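Local coordinates for 1,4-dihydroxy-6-naphtoate synthase (Archaeoglobus fulgidus, PDB 1ZBM), which probably converts cyclic dehypoxanthine futalosine into 1,4-dihydroxy-6-naphthoate, a step in menaquinone (vitamin K2) biosynthesis, at residues Asp22-Tyr27 and Asp216-Tyr221; Lys75-Ser80 and Ile188-Ser193. All coordinates share one frame; numbering follows the deposited sequence.

Contact 1. Residues Asp22-Tyr27 and Asp216-Tyr221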
ATOM      1  N   ASP A  22       7.907  -2.881  -1.854  1.00 16.41           N
ATOM      2  CA  ASP A  22       7.390  -4.194  -2.227  1.00 17.30           C
ATOM      3  C   ASP A  22       8.491  -5.151  -2.697  1.00 18.10           C
ATOM      4  O   ASP A  22       8.577  -6.279  -2.222  1.00 19.04           O
ATOM      5  CB  ASP A  22       6.321  -4.050  -3.312  1.00 17.07           C
ATOM      6  CG  ASP A  22       5.691  -5.360  -3.674  1.00 17.11           C
ATOM      7  OD1 ASP A  22       6.383  -6.219  -4.273  1.00 19.74           O
ATOM      8  OD2 ASP A  22       4.496  -5.550  -3.361  1.00 18.86           O
ATOM      9  N   ALA A  23       9.327  -4.703  -3.629  1.00 18.15           N
ATOM     10  CA  ALA A  23      10.415  -5.533  -4.135  1.00 18.07           C
ATOM     11  C   ALA A  23      11.304  -5.937  -2.962  1.00 18.12           C
ATOM     12  O   ALA A  23      11.805  -7.062  -2.894  1.00 18.21           O
ATOM     13  CB  ALA A  23      11.231  -4.749  -5.170  1.00 18.18           C
ATOM     14  N   PHE A  24      11.491  -4.993  -2.045  1.00 18.69           N
ATOM     15  CA  PHE A  24      12.296  -5.182  -0.845  1.00 17.15           C
ATOM     16  C   PHE A  24      11.747  -6.379  -0.061  1.00 17.45           C
ATOM     17  O   PHE A  24      12.458  -7.352   0.185  1.00 16.16           O
ATOM     18  CB  PHE A  24      12.235  -3.896  -0.008  1.00 16.74           C
ATOM     19  CG  PHE A  24      13.059  -3.930   1.247  1.00 14.80           C
ATOM     20  CD1 PHE A  24      14.444  -3.781   1.198  1.00 14.16           C
ATOM     21  CD2 PHE A  24      12.452  -4.126   2.480  1.00 14.44           C
ATOM     22  CE1 PHE A  24      15.216  -3.807   2.370  1.00 13.51           C
ATOM     23  CE2 PHE A  24      13.211  -4.157   3.658  1.00 17.48           C
ATOM     24  CZ  PHE A  24      14.599  -4.004   3.599  1.00 12.96           C
HETATM   25  N   MSE A  25      10.469  -6.296   0.298  1.00 17.43           N
HETATM   26  CA  MSE A  25       9.772  -7.342   1.036  1.00 18.31           C
HETATM   27  C   MSE A  25       9.817  -8.698   0.316  1.00 16.85           C
HETATM   28  O   MSE A  25      10.057  -9.741   0.942  1.00 14.39           O
HETATM   29  CB  MSE A  25       8.318  -6.909   1.252  1.00 21.12           C
HETATM   30  CG  MSE A  25       7.473  -7.844   2.092  1.00 26.89           C
HETATM   31 SE   MSE A  25       5.575  -7.348   2.000  1.00 36.46          SE
HETATM   32  CE  MSE A  25       5.769  -5.442   2.359  1.00 32.13           C
ATOM     33  N   PHE A  26       9.613  -8.685  -1.000  1.00 14.64           N
ATOM     34  CA  PHE A  26       9.610  -9.927  -1.790  1.00 16.78           C
ATOM     35  C   PHE A  26      10.953 -10.400  -2.341  1.00 18.99           C
ATOM     36  O   PHE A  26      11.015 -11.454  -2.972  1.00 18.79           O
ATOM     37  CB  PHE A  26       8.643  -9.820  -2.974  1.00 13.19           C
ATOM     38  CG  PHE A  26       7.199  -9.972  -2.600  1.00  9.70           C
ATOM     39  CD1 PHE A  26       6.428  -8.864  -2.296  1.00  9.54           C
ATOM     40  CD2 PHE A  26       6.598 -11.224  -2.598  1.00  9.72           C
ATOM     41  CE1 PHE A  26       5.072  -8.998  -1.999  1.00 12.46           C
ATOM     42  CE2 PHE A  26       5.244 -11.377  -2.302  1.00 11.42           C
ATOM     43  CZ  PHE A  26       4.480 -10.261  -2.006  1.00 10.87           C
ATOM     44  N   TYR A  27      12.017  -9.636  -2.105  1.00 19.52           N
ATOM     45  CA  TYR A  27      13.338 -10.004  -2.606  1.00 20.93           C
ATOM     46  C   TYR A  27      13.746 -11.453  -2.343  1.00 21.41           C
ATOM     47  O   TYR A  27      14.128 -12.170  -3.265  1.00 21.87           O
ATOM     48  CB  TYR A  27      14.414  -9.076  -2.035  1.00 21.13           C
ATOM     49  CG  TYR A  27      15.809  -9.578  -2.307  1.00 22.92           C
ATOM     50  CD1 TYR A  27      16.509 -10.315  -1.350  1.00 22.06           C
ATOM     51  CD2 TYR A  27      16.401  -9.389  -3.556  1.00 23.71           C
ATOM     52  CE1 TYR A  27      17.759 -10.853  -1.635  1.00 23.39           C
ATOM     53  CE2 TYR A  27      17.648  -9.925  -3.847  1.00 24.65           C
ATOM     54  CZ  TYR A  27      18.320 -10.655  -2.885  1.00 23.80           C
ATOM     55  OH  TYR A  27      19.557 -11.180  -3.186  1.00 27.41           O
ATOM     56  N   ASP A 216      20.584  -4.022   2.929  1.00 27.93           N
ATOM     57  CA  ASP A 216      21.322  -3.570   1.757  1.00 27.46           C
ATOM     58  C   ASP A 216      21.173  -4.513   0.576  1.00 27.83           C
ATOM     59  O   ASP A 216      21.011  -4.067  -0.557  1.00 27.75           O
ATOM     60  CB  ASP A 216      22.790  -3.359   2.113  1.00 27.99           C
ATOM     61  CG  ASP A 216      22.969  -2.250   3.135  1.00 28.92           C
ATOM     62  OD1 ASP A 216      22.637  -1.086   2.802  1.00 27.92           O
ATOM     63  OD2 ASP A 216      23.419  -2.543   4.264  1.00 26.88           O
ATOM     64  N   GLU A 217      21.215  -5.814   0.838  1.00 26.49           N
ATOM     65  CA  GLU A 217      21.074  -6.774  -0.234  1.00 27.06           C
ATOM     66  C   GLU A 217      19.674  -6.661  -0.854  1.00 26.92           C
ATOM     67  O   GLU A 217      19.532  -6.461  -2.061  1.00 26.88           O
ATOM     68  CB  GLU A 217      21.299  -8.189   0.291  1.00 28.57           C
ATOM     69  CG  GLU A 217      21.451  -9.227  -0.808  1.00 29.38           C
ATOM     70  CD  GLU A 217      21.409 -10.643  -0.278  1.00 30.59           C
ATOM     71  OE1 GLU A 217      21.951 -10.880   0.821  1.00 30.32           O
ATOM     72  OE2 GLU A 217      20.852 -11.524  -0.971  1.00 30.95           O
ATOM     73  N   ALA A 218      18.640  -6.782  -0.026  1.00 25.59           N
ATOM     74  CA  ALA A 218      17.266  -6.696  -0.515  1.00 23.69           C
ATOM     75  C   ALA A 218      16.965  -5.360  -1.202  1.00 22.97           C
ATOM     76  O   ALA A 218      16.265  -5.316  -2.214  1.00 22.60           O
ATOM     77  CB  ALA A 218      16.285  -6.931   0.632  1.00 22.35           C
ATOM     78  N   ILE A 219      17.503  -4.274  -0.662  1.00 22.46           N
ATOM     79  CA  ILE A 219      17.278  -2.950  -1.222  1.00 23.11           C
ATOM     80  C   ILE A 219      17.972  -2.786  -2.572  1.00 24.23           C
ATOM     81  O   ILE A 219      17.525  -2.017  -3.423  1.00 25.60           O
ATOM     82  CB  ILE A 219      17.793  -1.864  -0.250  1.00 25.44           C
ATOM     83  CG1 ILE A 219      16.786  -0.714  -0.161  1.00 25.74           C
ATOM     84  CG2 ILE A 219      19.174  -1.352  -0.693  1.00 23.94           C
ATOM     85  CD1 ILE A 219      16.543   0.001  -1.447  1.00 27.84           C
ATOM     86  N   GLU A 220      19.071  -3.508  -2.767  1.00 25.64           N
ATOM     87  CA  GLU A 220      19.833  -3.432  -4.013  1.00 26.67           C
ATOM     88  C   GLU A 220      18.961  -3.784  -5.213  1.00 26.86           C
ATOM     89  O   GLU A 220      18.928  -3.061  -6.206  1.00 26.61           O
ATOM     90  CB  GLU A 220      21.027  -4.385  -3.962  1.00 29.50           C
ATOM     91  CG  GLU A 220      21.990  -4.222  -5.131  1.00 34.37           C
ATOM     92  CD  GLU A 220      22.611  -2.841  -5.166  1.00 38.00           C
ATOM     93  OE1 GLU A 220      23.147  -2.397  -4.117  1.00 38.10           O
ATOM     94  OE2 GLU A 220      22.565  -2.186  -6.239  1.00 41.41           O
ATOM     95  N   TYR A 221      18.269  -4.912  -5.122  1.00 26.01           N
ATOM     96  CA  TYR A 221      17.397  -5.338  -6.201  1.00 24.48           C
ATOM     97  C   TYR A 221      16.193  -4.395  -6.298  1.00 24.02           C
ATOM     98  O   TYR A 221      15.770  -4.024  -7.391  1.00 24.71           O
ATOM     99  CB  TYR A 221      16.912  -6.759  -5.944  1.00 25.48           C
ATOM    100  CG  TYR A 221      15.834  -7.213  -6.898  1.00 26.48           C
ATOM    101  CD1 TYR A 221      16.140  -7.553  -8.216  1.00 27.76           C
ATOM    102  CD2 TYR A 221      14.503  -7.281  -6.490  1.00 26.02           C
ATOM    103  CE1 TYR A 221      15.149  -7.951  -9.108  1.00 29.07           C
ATOM    104  CE2 TYR A 221      13.499  -7.677  -7.371  1.00 27.14           C
ATOM    105  CZ  TYR A 221      13.827  -8.010  -8.679  1.00 28.69           C
ATOM    106  OH  TYR A 221      12.850  -8.394  -9.566  1.00 28.85           O
TER
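Tyr-27 reaches from helix 20-30 onto helix 215-222, and its atoms can be followed outward one by one. CB sits 3.9 Å from Ala-218 CB. CG is anti to the backbone N (chi1 169°), and it lies 3.7 Å from Ala-218 CA. The CA-H of Ala-218 makes a CH-pi contact with one face of the ring, its carbon 4.0 Å from the centroid of the Tyr-27 ring and 25° off the normal. On the ring's CD2 side the chain of Tyr-221 takes over, with Tyr-221 CB 3.6 Å from Tyr-27 CD2. At the tip, Tyr-27 OH donates a 2.6 Å hydrogen bond to Glu-217 OE2, using the anti lone pair of that oxygen. The carboxylate plane stands nearly perpendicular to the ring plane, and the extended Glu-217 side chain crosses the tyrosine at about a right angle. An alanine in place of Tyr-27 would probably leave Glu-217 OE2 without this donor and open a gap over Ala-218 CA and beside Tyr-221 CB.

One turn earlier, the Phe-24 ring presents its edge to the Ile-219 backbone, CD1 lying 3.6 Å from Ile-219 N, while its CD1 and CE1 also touch Ala-218 CB. The small Ala-218 lies where the backbones come nearest, its CA 5.2 Å from Phe-24 CA. Ala-211 of helix 194-213 and Ala-238 of helix 231-241 also pack on Phe-24, and Tyr-221 OH bonds to Lys-224. The axes of the two segments approach to 8.0 Å at 126°, a crossed helix-helix interface in which a helix from the start of the chain is joined to the C-terminal helices within a periplasmic-binding-protein-like fold.

Contact 2. Residues Lys75-Ser80 and Ile188-Ser193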
ATOM      1  N   LYS A  75     -14.578 -12.957  -1.014  1.00 23.97           N
ATOM      2  CA  LYS A  75     -13.758 -13.924  -1.727  1.00 23.33           C
ATOM      3  C   LYS A  75     -12.311 -13.951  -1.224  1.00 22.25           C
ATOM      4  O   LYS A  75     -11.575 -14.909  -1.471  1.00 21.43           O
ATOM      5  CB  LYS A  75     -13.774 -13.607  -3.224  1.00 25.18           C
ATOM      6  CG  LYS A  75     -15.093 -13.920  -3.926  1.00 25.74           C
ATOM      7  CD  LYS A  75     -15.471 -15.389  -3.762  1.00 25.72           C
ATOM      8  CE  LYS A  75     -16.440 -15.835  -4.838  1.00 27.42           C
ATOM      9  NZ  LYS A  75     -17.509 -14.831  -5.059  1.00 27.04           N
ATOM     10  N   TYR A  76     -11.918 -12.908  -0.504  1.00 18.87           N
ATOM     11  CA  TYR A  76     -10.560 -12.792   0.009  1.00 17.45           C
ATOM     12  C   TYR A  76     -10.511 -12.568   1.512  1.00 16.81           C
ATOM     13  O   TYR A  76     -11.453 -12.031   2.089  1.00 17.46           O
ATOM     14  CB  TYR A  76      -9.860 -11.612  -0.672  1.00 16.70           C
ATOM     15  CG  TYR A  76      -9.377 -11.867  -2.088  1.00 14.79           C
ATOM     16  CD1 TYR A  76      -8.204 -12.586  -2.325  1.00 13.95           C
ATOM     17  CD2 TYR A  76     -10.090 -11.387  -3.187  1.00 12.19           C
ATOM     18  CE1 TYR A  76      -7.749 -12.822  -3.619  1.00 13.24           C
ATOM     19  CE2 TYR A  76      -9.648 -11.617  -4.486  1.00 15.22           C
ATOM     20  CZ  TYR A  76      -8.476 -12.338  -4.696  1.00 13.34           C
ATOM     21  OH  TYR A  76      -8.053 -12.597  -5.969  1.00  9.67           O
ATOM     22  N   ARG A  77      -9.422 -12.985   2.150  1.00 16.37           N
ATOM     23  CA  ARG A  77      -9.257 -12.726   3.577  1.00 16.67           C
ATOM     24  C   ARG A  77      -7.877 -12.109   3.751  1.00 16.12           C
ATOM     25  O   ARG A  77      -6.991 -12.308   2.916  1.00 16.24           O
ATOM     26  CB  ARG A  77      -9.376 -13.997   4.414  1.00 18.86           C
ATOM     27  CG  ARG A  77      -8.152 -14.866   4.457  1.00 21.90           C
ATOM     28  CD  ARG A  77      -8.350 -15.962   5.484  1.00 21.27           C
ATOM     29  NE  ARG A  77      -7.301 -16.970   5.416  1.00 21.42           N
ATOM     30  CZ  ARG A  77      -6.050 -16.778   5.818  1.00 21.42           C
ATOM     31  NH1 ARG A  77      -5.680 -15.604   6.325  1.00 19.18           N
ATOM     32  NH2 ARG A  77      -5.171 -17.769   5.720  1.00 18.68           N
ATOM     33  N   ILE A  78      -7.696 -11.353   4.826  1.00 15.13           N
ATOM     34  CA  ILE A  78      -6.425 -10.694   5.072  1.00 14.16           C
ATOM     35  C   ILE A  78      -5.359 -11.655   5.557  1.00 14.70           C
ATOM     36  O   ILE A  78      -5.578 -12.421   6.494  1.00 14.05           O
ATOM     37  CB  ILE A  78      -6.565  -9.573   6.104  1.00 14.17           C
ATOM     38  CG1 ILE A  78      -7.694  -8.622   5.685  1.00 15.46           C
ATOM     39  CG2 ILE A  78      -5.255  -8.800   6.193  1.00 12.28           C
ATOM     40  CD1 ILE A  78      -8.193  -7.732   6.810  1.00 15.90           C
ATOM     41  N   LEU A  79      -4.200 -11.628   4.905  1.00 12.59           N
ATOM     42  CA  LEU A  79      -3.095 -12.502   5.307  1.00 14.34           C
ATOM     43  C   LEU A  79      -2.346 -11.823   6.458  1.00 13.50           C
ATOM     44  O   LEU A  79      -2.118 -10.618   6.430  1.00 13.52           O
ATOM     45  CB  LEU A  79      -2.172 -12.733   4.117  1.00 15.70           C
ATOM     46  CG  LEU A  79      -1.212 -13.899   4.256  1.00 20.04           C
ATOM     47  CD1 LEU A  79      -1.967 -15.235   4.203  1.00 17.76           C
ATOM     48  CD2 LEU A  79      -0.202 -13.814   3.102  1.00 23.07           C
ATOM     49  N   SER A  80      -1.953 -12.581   7.469  1.00 13.99           N
ATOM     50  CA  SER A  80      -1.274 -11.969   8.610  1.00 15.47           C
ATOM     51  C   SER A  80       0.009 -11.213   8.257  1.00 15.50           C
ATOM     52  O   SER A  80       0.384 -10.285   8.963  1.00 17.54           O
ATOM     53  CB  SER A  80      -0.980 -13.028   9.668  1.00 16.39           C
ATOM     54  OG  SER A  80      -2.198 -13.669  10.070  1.00 19.46           O
ATOM     55  N   ILE A 188      -5.352 -13.157   0.521  1.00 14.97           N
ATOM     56  CA  ILE A 188      -5.323 -14.514  -0.021  1.00 15.05           C
ATOM     57  C   ILE A 188      -6.746 -15.040  -0.248  1.00 14.58           C
ATOM     58  O   ILE A 188      -7.583 -14.992   0.649  1.00 14.53           O
ATOM     59  CB  ILE A 188      -4.508 -15.482   0.910  1.00 14.23           C
ATOM     60  CG1 ILE A 188      -4.462 -16.893   0.311  1.00 14.47           C
ATOM     61  CG2 ILE A 188      -5.104 -15.522   2.290  1.00 13.72           C
ATOM     62  CD1 ILE A 188      -3.469 -17.797   1.007  1.00 14.62           C
ATOM     63  N   ARG A 189      -6.997 -15.533  -1.463  1.00 13.40           N
ATOM     64  CA  ARG A 189      -8.306 -16.042  -1.859  1.00 14.61           C
ATOM     65  C   ARG A 189      -8.794 -17.062  -0.831  1.00 14.68           C
ATOM     66  O   ARG A 189      -8.004 -17.836  -0.296  1.00 15.33           O
ATOM     67  CB  ARG A 189      -8.219 -16.650  -3.276  1.00 14.12           C
ATOM     68  CG  ARG A 189      -9.486 -16.467  -4.142  1.00 15.60           C
ATOM     69  CD  ARG A 189      -9.226 -16.638  -5.655  1.00 15.67           C
ATOM     70  NE  ARG A 189      -8.805 -17.993  -6.009  1.00 17.28           N
ATOM     71  CZ  ARG A 189      -8.200 -18.326  -7.150  1.00 18.77           C
ATOM     72  NH1 ARG A 189      -7.936 -17.401  -8.071  1.00 16.33           N
ATOM     73  NH2 ARG A 189      -7.841 -19.589  -7.360  1.00 14.94           N
ATOM     74  N   ARG A 190     -10.090 -17.061  -0.538  1.00 15.56           N
ATOM     75  CA  ARG A 190     -10.620 -17.972   0.469  1.00 17.84           C
ATOM     76  C   ARG A 190     -10.801 -19.421   0.025  1.00 19.78           C
ATOM     77  O   ARG A 190     -10.991 -20.304   0.864  1.00 20.62           O
ATOM     78  CB  ARG A 190     -11.949 -17.429   1.004  1.00 20.12           C
ATOM     79  CG  ARG A 190     -11.841 -16.113   1.783  1.00 19.26           C
ATOM     80  CD  ARG A 190     -13.230 -15.562   2.102  1.00 21.46           C
ATOM     81  NE  ARG A 190     -13.203 -14.272   2.788  1.00 19.29           N
ATOM     82  CZ  ARG A 190     -12.896 -14.110   4.070  1.00 18.42           C
ATOM     83  NH1 ARG A 190     -12.584 -15.155   4.823  1.00 17.99           N
ATOM     84  NH2 ARG A 190     -12.916 -12.894   4.600  1.00 21.52           N
ATOM     85  N   ASP A 191     -10.736 -19.677  -1.281  1.00 21.61           N
ATOM     86  CA  ASP A 191     -10.915 -21.038  -1.794  1.00 22.93           C
ATOM     87  C   ASP A 191      -9.650 -21.903  -1.779  1.00 22.50           C
ATOM     88  O   ASP A 191      -9.684 -23.066  -2.196  1.00 24.62           O
ATOM     89  CB  ASP A 191     -11.456 -20.998  -3.224  1.00 24.47           C
ATOM     90  CG  ASP A 191     -10.410 -20.563  -4.219  1.00 25.76           C
ATOM     91  OD1 ASP A 191     -10.003 -19.387  -4.182  1.00 26.31           O
ATOM     92  OD2 ASP A 191      -9.974 -21.406  -5.030  1.00 30.47           O
ATOM     93  N   LEU A 192      -8.537 -21.347  -1.315  1.00 20.14           N
ATOM     94  CA  LEU A 192      -7.285 -22.100  -1.257  1.00 19.39           C
ATOM     95  C   LEU A 192      -7.272 -22.972  -0.013  1.00 18.73           C
ATOM     96  O   LEU A 192      -7.819 -22.593   1.021  1.00 19.03           O
ATOM     97  CB  LEU A 192      -6.094 -21.148  -1.210  1.00 19.62           C
ATOM     98  CG  LEU A 192      -6.005 -20.134  -2.350  1.00 20.24           C
ATOM     99  CD1 LEU A 192      -4.748 -19.303  -2.166  1.00 19.06           C
ATOM    100  CD2 LEU A 192      -5.983 -20.861  -3.699  1.00 19.23           C
ATOM    101  N   SER A 193      -6.629 -24.129  -0.111  1.00 18.15           N
ATOM    102  CA  SER A 193      -6.564 -25.054   1.011  1.00 19.76           C
ATOM    103  C   SER A 193      -5.815 -24.492   2.216  1.00 20.20           C
ATOM    104  O   SER A 193      -5.035 -23.545   2.102  1.00 19.08           O
ATOM    105  CB  SER A 193      -5.903 -26.365   0.577  1.00 19.53           C
ATOM    106  OG  SER A 193      -4.516 -26.176   0.340  1.00 20.89           O
TER
HETATM  107  O   HOH W   1     -12.631 -17.617  -2.891  1.00 16.44           O
HETATM  108  O   HOH W   2      -8.065 -18.422   2.802  1.00 34.47           O
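Lys-75-Tyr-76-Arg-77 and Ile-188-Arg-189-Arg-190 run antiparallel, Arg-77 and Ile-188 forming a hydrogen-bonded pair (Arg-77 N to Ile-188 O 3.1 Å, Ile-188 N to Arg-77 O 3.0 Å) and Tyr-76 and Arg-189 a non-hydrogen-bonded one. Past this pair Arg-190 N donates to Lys-75 O at 2.8 Å, with an N-H...O angle of 161°.

On the face bearing Arg-77 and Ile-188 the two side chains lie side by side. CG2 of Ile-188 sits over the centre of the Arg-77 guanidinium, 3.9 Å above its plane, and also meets Leu-79 CD1 at 3.7 Å. Gln-197, on the helix that follows, accepts from Arg-77 NH2. These strand ends belong to the five-stranded mixed sheet, where 76-86 is one of the two outermost strands and pairs with 181-189; the latter then leaves through a type I turn, Arg-189 to Leu-192, toward helix 194-213.

Within that turn Arg-189 NE forms a salt bridge with Asp-191 OD1, 2.6 Å long, meeting the oxygen on its syn side. The Tyr-76 ring has Arg-189 CG over one face, while its hydroxyl bonds to Tyr-59 O. Arg-190 folds back across the edge strand: CG is anti to its carbonyl carbon (chi1 -66°), and farther out the guanidinium lays one face on Arg-77 CB, 3.3 Å from its plane, with NH2 donating to Asp-73 O.

In the fold
The centres of contacts 1 and 2 lie about 25 Å apart, and their nearest atoms about 8 Å, without touching. Along the chain contact 2 is nested inside the loop closed by contact 1, the order being 22-27, 75-80, 188-193, 216-221. Contact 2 lies on the five-stranded mixed sheet that also contains strand 11-16, which leads into helix 20-30 of contact 1. Helix 194-213 connects them further: it follows strand 181-189, touches Leu-79 and Ile-188 of contact 2, and packs on Phe-24 and Met-25 of contact 1. Both thus tie early segments to late ones, and Ala-23 of contact 1 lies about 11 Å from His-152, the predicted proton acceptor, side chain to side chain.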